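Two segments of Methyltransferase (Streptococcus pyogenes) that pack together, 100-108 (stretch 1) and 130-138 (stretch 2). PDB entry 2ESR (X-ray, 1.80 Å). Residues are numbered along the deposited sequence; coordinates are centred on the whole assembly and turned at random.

Stretch 1, residues 100-108: RFDLVFLDP
Stretch 2, residues 130-138: EQVMVVCET

Just past the last bridged pair, Leu 106 with Cys 136, two carboxylates face each other: Asp 107 OD1 lies 3.8 Å from Glu 137 OE1, and one water spans them, donating to Asp 107 OD1 and to Glu 137 OE1 at 2.7 Å each. The water offers hydrogens to two like-charged acceptors with no hydrogen bond between them. Both side chains have chi1 t; Glu 137 continues with chi2 t.

Behind this end lies a regular parallel ladder. Strands 103-106 and 132-138 run at 16°, their axes approaching to 4.7 Å, with register Leu 103–Met 133, Val 104–Val 134, Phe 105–Val 135, Leu 106–Cys 136; these eight residues are extended (phi/psi near -120/125), Val 132 -62/150. Stretch 1 bonds through alternate residues: Met 133 N to Asp 102 O (3.1 Å), Val 104 N to Met 133 O (2.9 Å), Val 135 N to Val 104 O (2.7 Å), Leu 106 N to Val 135 O (2.8 Å) and Glu 137 N to Leu 106 O (3.2 Å). CA-H...O contacts fill in between, such as Phe 105 CA to Val 135 O at 3.4 Å. At Asp 102, phi/psi -92/-25 turns the chain; a second water donates to Asp 102 O and Gln 131 O, both at 2.8 Å.

Side chains alternate between two apolar faces. On one, Leu 103 (chi1 t, chi2 p) sets CD1 3.8 Å from Val 135 CG2, while Phe 105 (m, chi2 -66°) brings CD1 to 3.7 Å from Val 135 CB; selenomethionine Met 133 (m, t, m) shares this face. On the other, Leu 106 (m, t) reaches diagonally, CD1 to Val 134 CG1 at 3.7 Å, and Val 104 CB lies 4.2 Å from Val 134 CG2. Val 104, Val 134 and Val 135 are all t, Cys 136 m; Val 132 is p, its CG2 4.2 Å from Val 104 CG2 and 3.4 Å from Phe 101 O. Branched valines suit these buried, extended positions; the leucines' longer arms reach the next rung on the same face, two residues along. Together the stretches bury 601 Å².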

# COMPACT_ATOMS: atom_id res chain seq x y z
N ARG A 100 8.74 4.70 -5.86
CA ARG A 100 10.00 5.12 -5.26
C ARG A 100 9.69 5.46 -3.81
O ARG A 100 8.67 6.08 -3.52
CB ARG A 100 10.53 6.37 -5.97
CG ARG A 100 10.98 6.14 -7.40
CD ARG A 100 12.39 5.58 -7.46
NE ARG A 100 12.86 5.41 -8.83
CZ ARG A 100 14.12 5.12 -9.15
NH1 ARG A 100 15.04 4.99 -8.21
NH2 ARG A 100 14.46 4.96 -10.43
N PHE A 101 10.56 5.03 -2.90
CA PHE A 101 10.36 5.31 -1.48
C PHE A 101 11.37 6.33 -1.01
O PHE A 101 12.54 6.27 -1.37
CB PHE A 101 10.48 4.02 -0.69
CG PHE A 101 9.32 3.09 -0.91
CD1 PHE A 101 8.13 3.29 -0.23
CD2 PHE A 101 9.40 2.06 -1.84
CE1 PHE A 101 7.02 2.48 -0.48
CE2 PHE A 101 8.29 1.24 -2.09
CZ PHE A 101 7.10 1.45 -1.41
N ASP A 102 10.90 7.28 -0.20
CA ASP A 102 11.75 8.35 0.30
C ASP A 102 12.40 8.05 1.64
O ASP A 102 13.46 8.61 1.96
CB ASP A 102 10.91 9.63 0.42
CG ASP A 102 10.16 9.94 -0.86
OD1 ASP A 102 8.94 9.66 -0.94
OD2 ASP A 102 10.79 10.45 -1.80
N LEU A 103 11.78 7.17 2.41
CA LEU A 103 12.30 6.82 3.72
C LEU A 103 12.06 5.33 3.94
O LEU A 103 10.94 4.84 3.83
CB LEU A 103 11.59 7.64 4.80
CG LEU A 103 11.91 7.39 6.28
CD1 LEU A 103 13.41 7.56 6.55
CD2 LEU A 103 11.10 8.37 7.14
N VAL A 104 13.13 4.60 4.24
CA VAL A 104 13.02 3.17 4.45
C VAL A 104 13.56 2.82 5.83
O VAL A 104 14.64 3.26 6.21
CB VAL A 104 13.84 2.41 3.38
CG1 VAL A 104 13.74 0.90 3.60
CG2 VAL A 104 13.33 2.77 1.98
N PHE A 105 12.79 2.04 6.59
CA PHE A 105 13.22 1.61 7.91
C PHE A 105 13.55 0.13 7.85
O PHE A 105 12.74 -0.67 7.35
CB PHE A 105 12.13 1.86 8.94
CG PHE A 105 11.93 3.31 9.28
CD1 PHE A 105 12.92 4.02 9.93
CD2 PHE A 105 10.76 3.97 8.91
CE1 PHE A 105 12.76 5.38 10.22
CE2 PHE A 105 10.58 5.33 9.19
CZ PHE A 105 11.59 6.04 9.84
N LEU A 106 14.73 -0.24 8.34
CA LEU A 106 15.17 -1.63 8.34
C LEU A 106 15.70 -2.05 9.70
O LEU A 106 16.66 -1.48 10.21
CB LEU A 106 16.29 -1.85 7.31
CG LEU A 106 16.10 -1.49 5.84
CD1 LEU A 106 17.37 -1.87 5.08
CD2 LEU A 106 14.89 -2.22 5.26
N ASP A 107 15.05 -3.05 10.29
CA ASP A 107 15.47 -3.60 11.58
C ASP A 107 15.12 -5.08 11.47
O ASP A 107 14.13 -5.55 12.04
CB ASP A 107 14.69 -2.96 12.74
CG ASP A 107 15.18 -3.44 14.10
OD1 ASP A 107 14.80 -2.84 15.13
OD2 ASP A 107 15.94 -4.43 14.13
N PRO A 108 15.95 -5.83 10.73
CA PRO A 108 15.72 -7.26 10.53
C PRO A 108 16.54 -8.21 11.38
O PRO A 108 17.44 -7.80 12.11
CB PRO A 108 16.05 -7.43 9.06
CG PRO A 108 17.30 -6.57 8.94
CD PRO A 108 17.03 -5.36 9.85
N GLU A 130 15.85 9.38 -5.21
CA GLU A 130 17.18 9.98 -5.28
C GLU A 130 17.62 10.42 -3.89
O GLU A 130 18.76 10.18 -3.47
CB GLU A 130 17.14 11.20 -6.21
CG GLU A 130 16.91 10.87 -7.67
CD GLU A 130 18.14 10.30 -8.34
OE1 GLU A 130 18.64 9.24 -7.89
OE2 GLU A 130 18.63 10.91 -9.32
N GLN A 131 16.71 11.07 -3.17
CA GLN A 131 16.99 11.60 -1.84
C GLN A 131 16.58 10.68 -0.70
O GLN A 131 16.29 11.13 0.41
CB GLN A 131 16.28 12.94 -1.68
CG GLN A 131 16.77 14.00 -2.65
CD GLN A 131 18.24 14.28 -2.47
OE1 GLN A 131 18.70 14.54 -1.35
NE2 GLN A 131 18.99 14.24 -3.56
N VAL A 132 16.57 9.38 -0.97
CA VAL A 132 16.18 8.41 0.04
C VAL A 132 17.07 8.38 1.28
O VAL A 132 18.27 8.68 1.22
CB VAL A 132 16.17 6.98 -0.56
CG1 VAL A 132 17.59 6.52 -0.82
CG2 VAL A 132 15.47 6.00 0.38
N MSE A 133 16.46 8.03 2.40
CA MSE A 133 17.18 7.83 3.64
C MSE A 133 16.79 6.41 4.06
O MSE A 133 15.60 6.10 4.22
CB MSE A 133 16.73 8.83 4.72
CG MSE A 133 17.34 10.20 4.55
SE MSE A 133 16.84 11.31 6.03
CE MSE A 133 15.01 11.60 5.56
N VAL A 134 17.79 5.53 4.16
CA VAL A 134 17.56 4.15 4.60
C VAL A 134 18.09 4.11 6.03
O VAL A 134 19.30 4.16 6.28
CB VAL A 134 18.30 3.12 3.72
CG1 VAL A 134 18.03 1.71 4.24
CG2 VAL A 134 17.81 3.23 2.28
N VAL A 135 17.15 4.04 6.97
CA VAL A 135 17.44 4.04 8.39
C VAL A 135 17.47 2.65 8.98
O VAL A 135 16.46 1.93 8.97
CB VAL A 135 16.39 4.89 9.15
CG1 VAL A 135 16.72 4.94 10.62
CG2 VAL A 135 16.35 6.30 8.57
N CYS A 136 18.63 2.28 9.52
CA CYS A 136 18.82 0.97 10.10
C CYS A 136 19.00 1.05 11.60
O CYS A 136 19.86 1.78 12.08
CB CYS A 136 20.05 0.31 9.50
SG CYS A 136 20.07 0.28 7.69
N GLU A 137 18.19 0.31 12.34
CA GLU A 137 18.32 0.28 13.80
C GLU A 137 18.80 -1.13 14.13
O GLU A 137 18.18 -2.11 13.72
CB GLU A 137 16.99 0.57 14.49
CG GLU A 137 17.07 0.54 16.01
CD GLU A 137 15.82 1.07 16.68
OE1 GLU A 137 14.71 0.77 16.20
OE2 GLU A 137 15.95 1.78 17.70
N THR A 138 19.91 -1.22 14.85
CA THR A 138 20.49 -2.52 15.19
C THR A 138 21.10 -2.48 16.59
O THR A 138 21.06 -1.45 17.26
CB THR A 138 21.64 -2.87 14.24
OG1 THR A 138 22.73 -1.97 14.48
CG2 THR A 138 21.20 -2.72 12.79
O HOH W 1 13.84 11.34 1.65
O HOH W 2 12.96 -0.84 15.02